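Local coordinates for angiopoietin-related protein 6 (Homo sapiens, PDB 6Y43) that is a secreted angiopoietin-like growth factor whose fibrinogen-like globe domain probably mediates recognition of partner proteins, at residues R53-S58 / D76-L81; L100-G105 / L210-M215; E84-L89 / F116-E121; D94-V99 / L216-K221. All blocks are in the same frame, centred on the assembly; numbering follows the deposited sequence.

Interaction 1: R53-S58 / D76-L81. With EDO (1,2-ethanediol), chain C.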
# COMPACT_ATOMS: atom_id res chain seq x y z
N ARG A 53 3.17 -3.18 3.30
CA ARG A 53 3.82 -4.44 2.94
C ARG A 53 3.29 -5.57 3.80
O ARG A 53 3.16 -5.41 5.03
CB ARG A 53 5.34 -4.37 3.09
CG ARG A 53 6.03 -5.64 2.65
CD ARG A 53 7.53 -5.40 2.44
NE ARG A 53 8.11 -4.78 3.62
CZ ARG A 53 9.23 -4.07 3.64
NH1 ARG A 53 9.92 -3.86 2.54
NH2 ARG A 53 9.63 -3.55 4.77
N ARG A 54 2.99 -6.69 3.16
CA ARG A 54 2.63 -7.95 3.80
C ARG A 54 3.61 -9.03 3.38
O ARG A 54 3.96 -9.13 2.20
CB ARG A 54 1.25 -8.43 3.37
CG ARG A 54 0.13 -7.40 3.37
CD ARG A 54 -0.03 -6.80 4.74
NE ARG A 54 -0.49 -7.74 5.76
CZ ARG A 54 -1.76 -8.09 5.96
NH1 ARG A 54 -2.71 -7.61 5.17
NH2 ARG A 54 -2.09 -8.91 6.94
N GLN A 55 3.99 -9.90 4.32
CA GLN A 55 4.95 -10.93 3.95
C GLN A 55 5.05 -12.08 4.95
O GLN A 55 5.62 -13.12 4.62
CB GLN A 55 6.34 -10.32 3.77
CG GLN A 55 6.93 -9.73 5.06
CD GLN A 55 8.24 -8.98 4.82
OE1 GLN A 55 8.45 -8.39 3.76
NE2 GLN A 55 9.13 -9.03 5.80
N ASP A 56 4.53 -11.91 6.15
CA ASP A 56 4.69 -13.00 7.12
C ASP A 56 3.69 -13.08 8.26
O ASP A 56 3.83 -13.94 9.14
CB ASP A 56 6.11 -12.94 7.70
CG ASP A 56 6.37 -11.66 8.52
OD1 ASP A 56 5.41 -10.93 8.84
OD2 ASP A 56 7.54 -11.41 8.90
N GLY A 57 2.65 -12.24 8.24
CA GLY A 57 1.62 -12.34 9.26
C GLY A 57 2.02 -11.84 10.63
O GLY A 57 1.32 -12.15 11.61
N SER A 58 3.08 -11.06 10.74
CA SER A 58 3.55 -10.67 12.06
C SER A 58 2.81 -9.47 12.63
O SER A 58 2.91 -9.24 13.83
CB SER A 58 5.05 -10.36 12.02
OG SER A 58 5.36 -9.43 11.00
N ASP A 76 11.16 -2.32 8.70
CA ASP A 76 11.98 -3.46 8.30
C ASP A 76 11.14 -4.68 7.95
O ASP A 76 11.68 -5.68 7.47
CB ASP A 76 12.99 -3.81 9.40
CG ASP A 76 12.33 -4.22 10.73
OD1 ASP A 76 11.37 -3.58 11.19
OD2 ASP A 76 12.81 -5.19 11.35
N GLY A 77 9.82 -4.61 8.13
CA GLY A 77 8.97 -5.78 8.00
C GLY A 77 7.61 -5.41 7.45
O GLY A 77 7.51 -4.63 6.49
N GLU A 78 6.56 -5.98 8.02
CA GLU A 78 5.20 -5.64 7.62
C GLU A 78 4.84 -4.29 8.21
O GLU A 78 5.14 -4.00 9.38
CB GLU A 78 4.22 -6.69 8.09
CG GLU A 78 4.36 -8.02 7.40
CD GLU A 78 3.14 -8.90 7.66
OE1 GLU A 78 2.52 -8.74 8.73
OE2 GLU A 78 2.81 -9.74 6.80
N TYR A 79 4.21 -3.44 7.40
CA TYR A 79 3.76 -2.18 7.95
C TYR A 79 2.77 -1.49 7.03
O TYR A 79 2.56 -1.88 5.89
CB TYR A 79 4.93 -1.23 8.24
CG TYR A 79 5.66 -0.56 7.09
CD1 TYR A 79 6.68 -1.21 6.41
CD2 TYR A 79 5.38 0.76 6.73
CE1 TYR A 79 7.39 -0.58 5.41
CE2 TYR A 79 6.07 1.38 5.72
CZ TYR A 79 7.09 0.71 5.08
OH TYR A 79 7.80 1.33 4.10
N TRP A 80 2.16 -0.45 7.61
CA TRP A 80 1.25 0.48 6.95
C TRP A 80 1.74 1.88 7.31
O TRP A 80 1.73 2.24 8.49
CB TRP A 80 -0.19 0.28 7.44
CG TRP A 80 -1.18 1.29 6.97
CD1 TRP A 80 -1.75 2.29 7.71
CD2 TRP A 80 -1.79 1.35 5.67
NE1 TRP A 80 -2.65 3.00 6.92
CE2 TRP A 80 -2.67 2.44 5.67
CE3 TRP A 80 -1.62 0.61 4.49
CZ2 TRP A 80 -3.43 2.80 4.54
CZ3 TRP A 80 -2.35 0.98 3.37
CH2 TRP A 80 -3.25 2.06 3.41
N LEU A 81 2.16 2.66 6.31
CA LEU A 81 2.80 3.94 6.62
C LEU A 81 1.84 4.90 7.31
O LEU A 81 2.27 5.70 8.16
CB LEU A 81 3.37 4.58 5.36
CG LEU A 81 4.17 5.86 5.55
CD1 LEU A 81 5.37 5.58 6.48
CD2 LEU A 81 4.62 6.42 4.21
C1 EDO C . 12.09 -6.56 4.25
O1 EDO C . 11.68 -7.42 5.32
C2 EDO C . 11.90 -7.26 2.91
O2 EDO C . 10.50 -7.36 2.68
O HOH W 1 -0.00 -9.54 8.74
O HOH W 2 7.04 -7.29 10.67
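E78, just ahead of strand 79-80, reaches into the turn that follows strand 48-54, where its OE2 accepts three successive backbone N-H groups. Q55 N lies 2.8 Å from E78 OE2 in a nearly straight bond (174°) on the anti lone pair, whereas D56 N (2.8 Å) and G57 N (2.9 Å) meet the same oxygen from above the carboxylate plane. E78 OE1 accepts from V59 N and from a water that also binds R54 NH2. R54 adds a long salt bridge from NE to E78 OE2, but its guanidinium is held chiefly by G182 and L180. An alanine at E78 would probably leave the three turn N-H groups without their acceptor and the turn freer to move. Within the turn, D56 OD1 takes S58 OG (2.6 Å) and S58 N from one face. A bend at chi3 (52°) directs R53 NE to G77 O, which NE and NH2 of R53 both grip at 2.9 Å, in the guanidinium plane. The Q55 amide binds both hydroxyls of an ethanediol. Backbone bonds pair R53 with Y79; beyond this antiparallel strand pair comes an Asx turn (D56 OD1 to S58 N), its leading N-H groups gathered on the buried E78 carboxylate.

Interaction 2: L100-G105 / L210-M215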
# COMPACT_ATOMS: atom_id res chain seq x y z
N LEU A 100 3.08 -4.60 -5.87
CA LEU A 100 3.90 -5.78 -6.13
C LEU A 100 3.26 -6.96 -5.41
O LEU A 100 2.95 -6.85 -4.22
CB LEU A 100 5.32 -5.57 -5.61
CG LEU A 100 6.12 -4.43 -6.23
CD1 LEU A 100 7.47 -4.36 -5.55
CD2 LEU A 100 6.30 -4.63 -7.72
N LEU A 101 3.08 -8.07 -6.12
CA LEU A 101 2.41 -9.25 -5.59
C LEU A 101 3.25 -10.49 -5.84
O LEU A 101 3.92 -10.59 -6.87
CB LEU A 101 1.05 -9.45 -6.25
CG LEU A 101 0.16 -8.21 -6.33
CD1 LEU A 101 -1.01 -8.49 -7.25
CD2 LEU A 101 -0.33 -7.83 -4.92
N GLU A 102 3.19 -11.44 -4.91
CA GLU A 102 3.79 -12.75 -5.12
C GLU A 102 2.88 -13.83 -4.54
O GLU A 102 2.45 -13.72 -3.39
CB GLU A 102 5.17 -12.84 -4.45
CG GLU A 102 5.94 -14.12 -4.66
CD GLU A 102 7.29 -14.12 -3.93
OE1 GLU A 102 7.82 -13.01 -3.64
OE2 GLU A 102 7.82 -15.23 -3.64
N ASP A 103 2.65 -14.88 -5.33
CA ASP A 103 1.87 -16.02 -4.86
C ASP A 103 2.79 -17.07 -4.24
O ASP A 103 4.01 -16.93 -4.17
CB ASP A 103 0.97 -16.57 -5.97
CG ASP A 103 1.68 -17.42 -7.03
OD1 ASP A 103 2.85 -17.84 -6.87
OD2 ASP A 103 1.01 -17.67 -8.07
N TRP A 104 2.16 -18.11 -3.69
CA TRP A 104 2.91 -19.12 -2.94
C TRP A 104 3.67 -20.07 -3.86
O TRP A 104 4.45 -20.89 -3.36
CB TRP A 104 1.97 -19.88 -2.01
CG TRP A 104 1.55 -19.03 -0.84
CD1 TRP A 104 0.50 -18.16 -0.80
CD2 TRP A 104 2.19 -18.95 0.44
NE1 TRP A 104 0.44 -17.54 0.43
CE2 TRP A 104 1.46 -18.02 1.21
CE3 TRP A 104 3.30 -19.57 1.01
CZ2 TRP A 104 1.81 -17.69 2.52
CZ3 TRP A 104 3.65 -19.26 2.32
CH2 TRP A 104 2.91 -18.32 3.06
N GLY A 105 3.48 -19.97 -5.16
CA GLY A 105 4.31 -20.69 -6.09
C GLY A 105 5.48 -19.90 -6.60
O GLY A 105 6.21 -20.39 -7.46
N LEU A 210 -2.28 -14.04 -0.94
CA LEU A 210 -0.96 -13.93 -1.53
C LEU A 210 0.13 -14.01 -0.47
O LEU A 210 -0.05 -13.61 0.68
CB LEU A 210 -0.86 -12.63 -2.31
CG LEU A 210 -1.76 -12.57 -3.54
CD1 LEU A 210 -2.01 -11.12 -3.95
CD2 LEU A 210 -1.15 -13.36 -4.72
N ARG A 211 1.28 -14.55 -0.88
CA ARG A 211 2.41 -14.69 0.04
C ARG A 211 3.04 -13.35 0.38
O ARG A 211 3.43 -13.11 1.53
CB ARG A 211 3.46 -15.63 -0.55
CG ARG A 211 4.65 -15.80 0.35
CD ARG A 211 5.50 -17.00 -0.07
NE ARG A 211 6.17 -16.80 -1.35
CZ ARG A 211 6.82 -17.77 -2.01
NH1 ARG A 211 7.40 -17.50 -3.16
NH2 ARG A 211 6.87 -19.02 -1.52
N LYS A 212 3.20 -12.48 -0.61
CA LYS A 212 3.81 -11.17 -0.42
C LYS A 212 2.97 -10.16 -1.18
O LYS A 212 2.47 -10.44 -2.27
CB LYS A 212 5.26 -11.11 -0.87
CG LYS A 212 6.14 -12.19 -0.35
CD LYS A 212 7.57 -11.65 -0.09
CE LYS A 212 8.51 -12.86 0.11
NZ LYS A 212 9.51 -12.97 -1.00
N ALA A 213 2.80 -9.00 -0.57
CA ALA A 213 2.12 -7.89 -1.23
C ALA A 213 2.75 -6.60 -0.74
O ALA A 213 3.13 -6.50 0.42
CB ALA A 213 0.63 -7.90 -0.95
N ALA A 214 2.86 -5.61 -1.62
CA ALA A 214 3.35 -4.31 -1.17
C ALA A 214 2.82 -3.23 -2.09
O ALA A 214 2.53 -3.47 -3.26
CB ALA A 214 4.88 -4.25 -1.13
N MET A 215 2.68 -2.04 -1.54
CA MET A 215 2.23 -0.85 -2.24
C MET A 215 3.33 0.19 -2.12
O MET A 215 3.83 0.44 -1.01
CB MET A 215 0.92 -0.31 -1.67
CG MET A 215 -0.17 -1.36 -1.60
SD MET A 215 -1.71 -0.76 -0.84
CE MET A 215 -2.33 0.38 -2.09
O HOH W 3 -1.10 -15.19 2.50
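L100, L101 and E102 run antiparallel to A214, A213 and K212, the strand axes 4.7 Å apart at 177°, with the hydrogen-bonded pairs L100-A214 and E102-K212 flanking the non-hydrogen-bonded pair L101-A213. Beyond K212 the regular ladder breaks: E102 O accepts from K212 N at 3.1 Å and, weakly, from R211 N at 2.9 Å. Both basic side chains thus face E102. Its CG is anti to the backbone N (chi1 -177°) and the rest of the chain is extended, bringing the carboxylate between the two. K212 lies alongside, pointing the same way, and its NZ forms a salt bridge with E102 OE1 at 3.1 Å. On the other side R211 NH1 meets OE2 in a salt bridge modelled too short for its length to be trusted, the guanidinium and carboxylate planes standing 89° apart. W104 backs the R211 chain: R211 CB sits over the five-membered ring, 3.6 Å from its centroid, in a CH-pi contact, and R211 CD packs 3.6 Å from W104 CE3. An alanine at W104 would probably leave the aliphatic part of R211 without this support and its guanidinium freer to turn away from E102. The opposite sheet face is apolar: L101 CD2 touches L210 CD1 at 3.8 Å and also packs on A213 CB, with W200 and F203 beyond. The doubled R211-K212 position against E102 is a classic beta bulge, here closing a strand pair in the antiparallel sheet of the fibrinogen-like domain.

Interaction 3: E84-L89 / F116-E121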
# COMPACT_ATOMS: atom_id res chain seq x y z
N GLU A 84 -2.45 9.51 7.03
CA GLU A 84 -2.04 10.91 7.12
C GLU A 84 -0.67 11.10 6.49
O GLU A 84 -0.52 11.98 5.62
CB GLU A 84 -2.10 11.40 8.57
CG GLU A 84 -1.73 12.89 8.72
CD GLU A 84 -2.66 13.83 7.94
OE1 GLU A 84 -3.79 13.42 7.56
OE2 GLU A 84 -2.26 15.00 7.70
N PRO A 85 0.35 10.32 6.83
CA PRO A 85 1.63 10.45 6.11
C PRO A 85 1.48 10.31 4.59
O PRO A 85 2.07 11.08 3.82
CB PRO A 85 2.49 9.33 6.71
CG PRO A 85 1.89 9.06 8.06
CD PRO A 85 0.40 9.30 7.90
N VAL A 86 0.67 9.36 4.13
CA VAL A 86 0.54 9.19 2.68
C VAL A 86 -0.19 10.38 2.06
O VAL A 86 0.14 10.83 0.96
CB VAL A 86 -0.17 7.86 2.36
CG1 VAL A 86 -0.47 7.78 0.86
CG2 VAL A 86 0.67 6.68 2.81
N TYR A 87 -1.21 10.89 2.75
CA TYR A 87 -1.86 12.13 2.32
C TYR A 87 -0.83 13.25 2.18
O TYR A 87 -0.79 13.95 1.17
CB TYR A 87 -2.96 12.52 3.32
CG TYR A 87 -3.41 13.95 3.10
CD1 TYR A 87 -4.15 14.28 1.98
CD2 TYR A 87 -3.07 14.95 4.00
CE1 TYR A 87 -4.54 15.58 1.75
CE2 TYR A 87 -3.46 16.26 3.77
CZ TYR A 87 -4.19 16.56 2.65
OH TYR A 87 -4.59 17.86 2.41
N GLN A 88 0.01 13.43 3.20
CA GLN A 88 1.01 14.49 3.15
C GLN A 88 1.94 14.31 1.96
O GLN A 88 2.27 15.28 1.26
CB GLN A 88 1.80 14.51 4.46
CG GLN A 88 0.97 14.87 5.67
CD GLN A 88 0.54 16.30 5.65
OE1 GLN A 88 1.33 17.18 5.29
NE2 GLN A 88 -0.71 16.56 6.04
N LEU A 89 2.38 13.08 1.71
CA LEU A 89 3.29 12.83 0.60
C LEU A 89 2.62 13.06 -0.74
O LEU A 89 3.24 13.60 -1.66
CB LEU A 89 3.81 11.40 0.66
CG LEU A 89 4.84 11.11 1.74
CD1 LEU A 89 5.09 9.61 1.77
CD2 LEU A 89 6.11 11.90 1.46
N PHE A 116 -1.83 8.94 -8.15
CA PHE A 116 -2.25 8.32 -6.90
C PHE A 116 -2.26 9.43 -5.87
O PHE A 116 -1.25 10.12 -5.69
CB PHE A 116 -1.31 7.17 -6.48
CG PHE A 116 -1.53 6.73 -5.05
CD1 PHE A 116 -2.65 5.98 -4.72
CD2 PHE A 116 -0.64 7.06 -4.04
CE1 PHE A 116 -2.88 5.58 -3.41
CE2 PHE A 116 -0.89 6.68 -2.74
CZ PHE A 116 -2.00 5.94 -2.41
N SER A 117 -3.38 9.62 -5.19
CA SER A 117 -3.42 10.57 -4.09
C SER A 117 -4.59 10.22 -3.19
O SER A 117 -5.48 9.43 -3.55
CB SER A 117 -3.54 12.01 -4.59
OG SER A 117 -4.81 12.21 -5.15
N LEU A 118 -4.59 10.85 -2.02
CA LEU A 118 -5.66 10.73 -1.04
C LEU A 118 -6.22 12.11 -0.72
O LEU A 118 -5.47 13.08 -0.67
CB LEU A 118 -5.15 10.07 0.25
CG LEU A 118 -4.53 8.67 0.19
CD1 LEU A 118 -4.16 8.21 1.57
CD2 LEU A 118 -5.49 7.70 -0.50
N GLU A 119 -7.53 12.19 -0.52
CA GLU A 119 -8.11 13.36 0.12
C GLU A 119 -7.69 13.38 1.58
O GLU A 119 -7.24 12.38 2.12
CB GLU A 119 -9.63 13.32 0.03
CG GLU A 119 -10.20 13.37 -1.36
CD GLU A 119 -10.02 14.71 -2.00
OE1 GLU A 119 -9.96 15.72 -1.27
OE2 GLU A 119 -9.92 14.76 -3.25
N PRO A 120 -7.90 14.50 2.27
CA PRO A 120 -7.56 14.57 3.70
C PRO A 120 -8.56 13.80 4.56
O PRO A 120 -9.55 13.24 4.07
CB PRO A 120 -7.58 16.08 3.99
CG PRO A 120 -8.45 16.68 2.91
CD PRO A 120 -8.30 15.80 1.70
N GLU A 121 -8.26 13.76 5.87
CA GLU A 121 -9.13 13.04 6.79
C GLU A 121 -10.57 13.55 6.72
O GLU A 121 -11.51 12.76 6.83
CB GLU A 121 -8.62 13.17 8.23
CG GLU A 121 -9.49 12.39 9.21
CD GLU A 121 -8.96 12.40 10.64
OE1 GLU A 121 -8.25 13.35 11.00
OE2 GLU A 121 -9.28 11.44 11.39
O HOH W 4 -5.90 15.14 6.68
O HOH W 5 -2.92 13.70 -1.12
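V86 and Y87 carry a helix-on-sheet contact of the fibrinogen-like domain, in which helix 83-90 packs on the end of strand 108-118 and the loop after it. The local axes approach to 7.2 Å at 123°. With V86 CG1 anti to the backbone N (chi1 172°), this one methyl serves two partners: it comes 3.8 Å from F116 CE2, at the edge of the phenyl ring, and also touches L118 CD1. The side chains of V86 and F116 cross at about a right angle. Y87 works with both edge and face. Its CD1 lies 3.2 Å from L118 O, in the plane of the ring, while P120 CB sits over one face, 4.0 Å from the ring centroid and 26° off its normal, in a CH-pi contact. E119 O, 3.6 Å from Y87 CD1, is buried without a polar partner. No direct hydrogen bond crosses the contact; waters do that work. One donates to Y87 O at 3.1 Å and to L118 O at 2.7 Å; another donates to E84 OE1 and accepts from E121 N. The second oxygen of E84, OE2, takes Q88 NE2 at 2.8 Å. L127 and L129 of strand 127-133 back F116, L127 also L118, while on the helix Q88 and L89 touch V30 of strand 24-30.

Interaction 4: D94-V99 / L216-K221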
# COMPACT_ATOMS: atom_id res chain seq x y z
N ASP A 94 2.57 14.96 -8.49
CA ASP A 94 1.97 13.72 -8.95
C ASP A 94 2.82 12.52 -8.55
O ASP A 94 4.04 12.63 -8.38
CB ASP A 94 1.79 13.75 -10.47
CG ASP A 94 0.62 14.62 -10.90
OD1 ASP A 94 -0.50 14.41 -10.37
OD2 ASP A 94 0.83 15.50 -11.76
N HIS A 95 2.15 11.38 -8.38
CA HIS A 95 2.81 10.17 -7.94
C HIS A 95 2.32 8.97 -8.72
O HIS A 95 1.15 8.88 -9.08
CB HIS A 95 2.57 9.90 -6.45
CG HIS A 95 3.37 10.79 -5.57
ND1 HIS A 95 2.96 12.08 -5.27
CD2 HIS A 95 4.55 10.61 -4.94
CE1 HIS A 95 3.86 12.64 -4.48
NE2 HIS A 95 4.83 11.77 -4.26
N GLU A 96 3.24 8.03 -8.94
CA GLU A 96 2.91 6.71 -9.46
C GLU A 96 2.79 5.74 -8.29
O GLU A 96 3.59 5.77 -7.35
CB GLU A 96 4.00 6.23 -10.42
CG GLU A 96 3.74 4.86 -11.00
CD GLU A 96 4.75 4.46 -12.05
OE1 GLU A 96 5.76 5.20 -12.22
OE2 GLU A 96 4.54 3.40 -12.69
N LEU A 97 1.76 4.90 -8.35
CA LEU A 97 1.60 3.79 -7.42
C LEU A 97 2.00 2.50 -8.10
O LEU A 97 1.53 2.20 -9.21
CB LEU A 97 0.15 3.69 -6.97
CG LEU A 97 -0.24 2.46 -6.16
CD1 LEU A 97 0.36 2.56 -4.76
CD2 LEU A 97 -1.76 2.44 -6.04
N LEU A 98 2.85 1.72 -7.42
CA LEU A 98 3.24 0.39 -7.86
C LEU A 98 2.77 -0.61 -6.83
O LEU A 98 2.98 -0.43 -5.63
CB LEU A 98 4.77 0.31 -8.02
CG LEU A 98 5.36 -1.05 -8.35
CD1 LEU A 98 4.92 -1.52 -9.71
CD2 LEU A 98 6.88 -0.96 -8.27
N VAL A 99 2.07 -1.65 -7.28
CA VAL A 99 1.64 -2.74 -6.42
C VAL A 99 2.43 -3.97 -6.83
O VAL A 99 2.43 -4.33 -8.01
CB VAL A 99 0.13 -3.00 -6.50
CG1 VAL A 99 -0.23 -4.20 -5.68
CG2 VAL A 99 -0.66 -1.78 -6.02
N LEU A 216 3.74 0.76 -3.25
CA LEU A 216 4.89 1.67 -3.25
C LEU A 216 4.56 2.90 -4.08
O LEU A 216 3.79 2.81 -5.04
CB LEU A 216 6.14 0.97 -3.79
CG LEU A 216 6.42 -0.46 -3.27
CD1 LEU A 216 5.66 -1.49 -4.04
CD2 LEU A 216 7.89 -0.64 -3.39
N ILE A 217 5.14 4.05 -3.72
CA ILE A 217 4.92 5.26 -4.50
C ILE A 217 6.24 5.95 -4.83
O ILE A 217 7.26 5.77 -4.16
CB ILE A 217 3.96 6.23 -3.78
CG1 ILE A 217 4.56 6.65 -2.44
CG2 ILE A 217 2.61 5.59 -3.64
CD1 ILE A 217 3.71 7.72 -1.74
N ARG A 218 6.20 6.74 -5.90
CA ARG A 218 7.34 7.47 -6.43
C ARG A 218 6.79 8.70 -7.13
O ARG A 218 5.73 8.62 -7.76
CB ARG A 218 8.13 6.59 -7.40
CG ARG A 218 9.37 7.19 -8.04
CD ARG A 218 10.10 6.09 -8.81
NE ARG A 218 9.50 5.76 -10.11
CZ ARG A 218 10.01 4.86 -10.95
NH1 ARG A 218 11.12 4.20 -10.64
NH2 ARG A 218 9.41 4.60 -12.10
N PRO A 219 7.48 9.83 -7.06
CA PRO A 219 7.04 10.99 -7.84
C PRO A 219 6.93 10.63 -9.32
O PRO A 219 7.73 9.86 -9.86
CB PRO A 219 8.12 12.05 -7.58
CG PRO A 219 8.79 11.61 -6.30
CD PRO A 219 8.72 10.12 -6.30
N LEU A 220 5.91 11.17 -9.96
CA LEU A 220 5.66 10.92 -11.38
C LEU A 220 6.09 12.16 -12.14
O LEU A 220 5.43 13.20 -12.07
CB LEU A 220 4.19 10.63 -11.64
CG LEU A 220 3.80 10.29 -13.06
CD1 LEU A 220 4.63 9.17 -13.64
CD2 LEU A 220 2.31 9.93 -13.05
N LYS A 221 7.18 12.05 -12.85
CA LYS A 221 7.75 13.13 -13.63
C LYS A 221 7.56 12.80 -15.11
O LYS A 221 8.26 11.94 -15.65
CB LYS A 221 9.22 13.28 -13.27
CG LYS A 221 10.00 14.21 -14.13
CD LYS A 221 9.30 15.57 -14.02
CE LYS A 221 9.69 16.39 -15.19
NZ LYS A 221 10.81 17.18 -14.74
O HOH W 6 3.97 15.20 -12.98
O HOH W 7 7.34 7.22 -11.38
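L97 faces I217 in a non-hydrogen-bonded pair of the antiparallel sheet of the fibrinogen-like domain, where strands 95-102 and 212-219 run at 155° to each other. Backbone bonds on the flanking pairs, E96-R218 and L98-L216, hold the register, and L220 N extends the ladder to D94 O. The L97 side chain starts at CB, which packs 3.8 Å from F116 CB on the adjoining strand 108-118. CG follows anti to the backbone N (chi1 171°). Chi2, at 72°, turns CD1 back over the partner strand, where it lies 3.5 Å from L216 O and 3.9 Å from I217 CG2. The other methyl, CD2, runs to the F116 ring, 3.9 Å from its CD1. On this face L97 thus packs among aliphatic and aromatic groups, with L129 of strand 127-133 and L140 also against it. On the reverse face L216 CD1 rests 3.3 Å from L98 O, and farther along E96 and R218 lie side by side, pointing the same way. Their direct salt bridge is long, with R218 NH2 3.7 Å from E96 OE1 and the two planar groups well out of parallel. R218 NH1 has firmer partners in the carbonyls of E44 and G46. What joins the pair more closely is one water, in the plane of the guanidinium, which accepts from R218 NE at 2.9 Å and donates to E96 OE1 at 2.7 Å.

In the fold
Interactions 2 and 4 are successive parts of one strand pair, 95-102 with 212-219, their centres 19 Å apart; L100 CG of the first touches L216 CD1 of the second at 3.7 Å. Interaction 1 joins this sheet through strand 48-54, with R54 N 2.7 Å from A213 O in a probable hydrogen bond. Interaction 3 packs the helix onto the same sheet: F116 CD2 meets I217 CG2 of interaction 4 at 3.6 Å, and L89 CD1 reaches L81 CD2 of interaction 1 at 4.0 Å. Interactions 2 and 3 lie on opposite sides of the chain centre, about 24 Å apart between centres. The calcium ion, bound by D154, D156, Y158 and G160, takes no ligand from these eight segments.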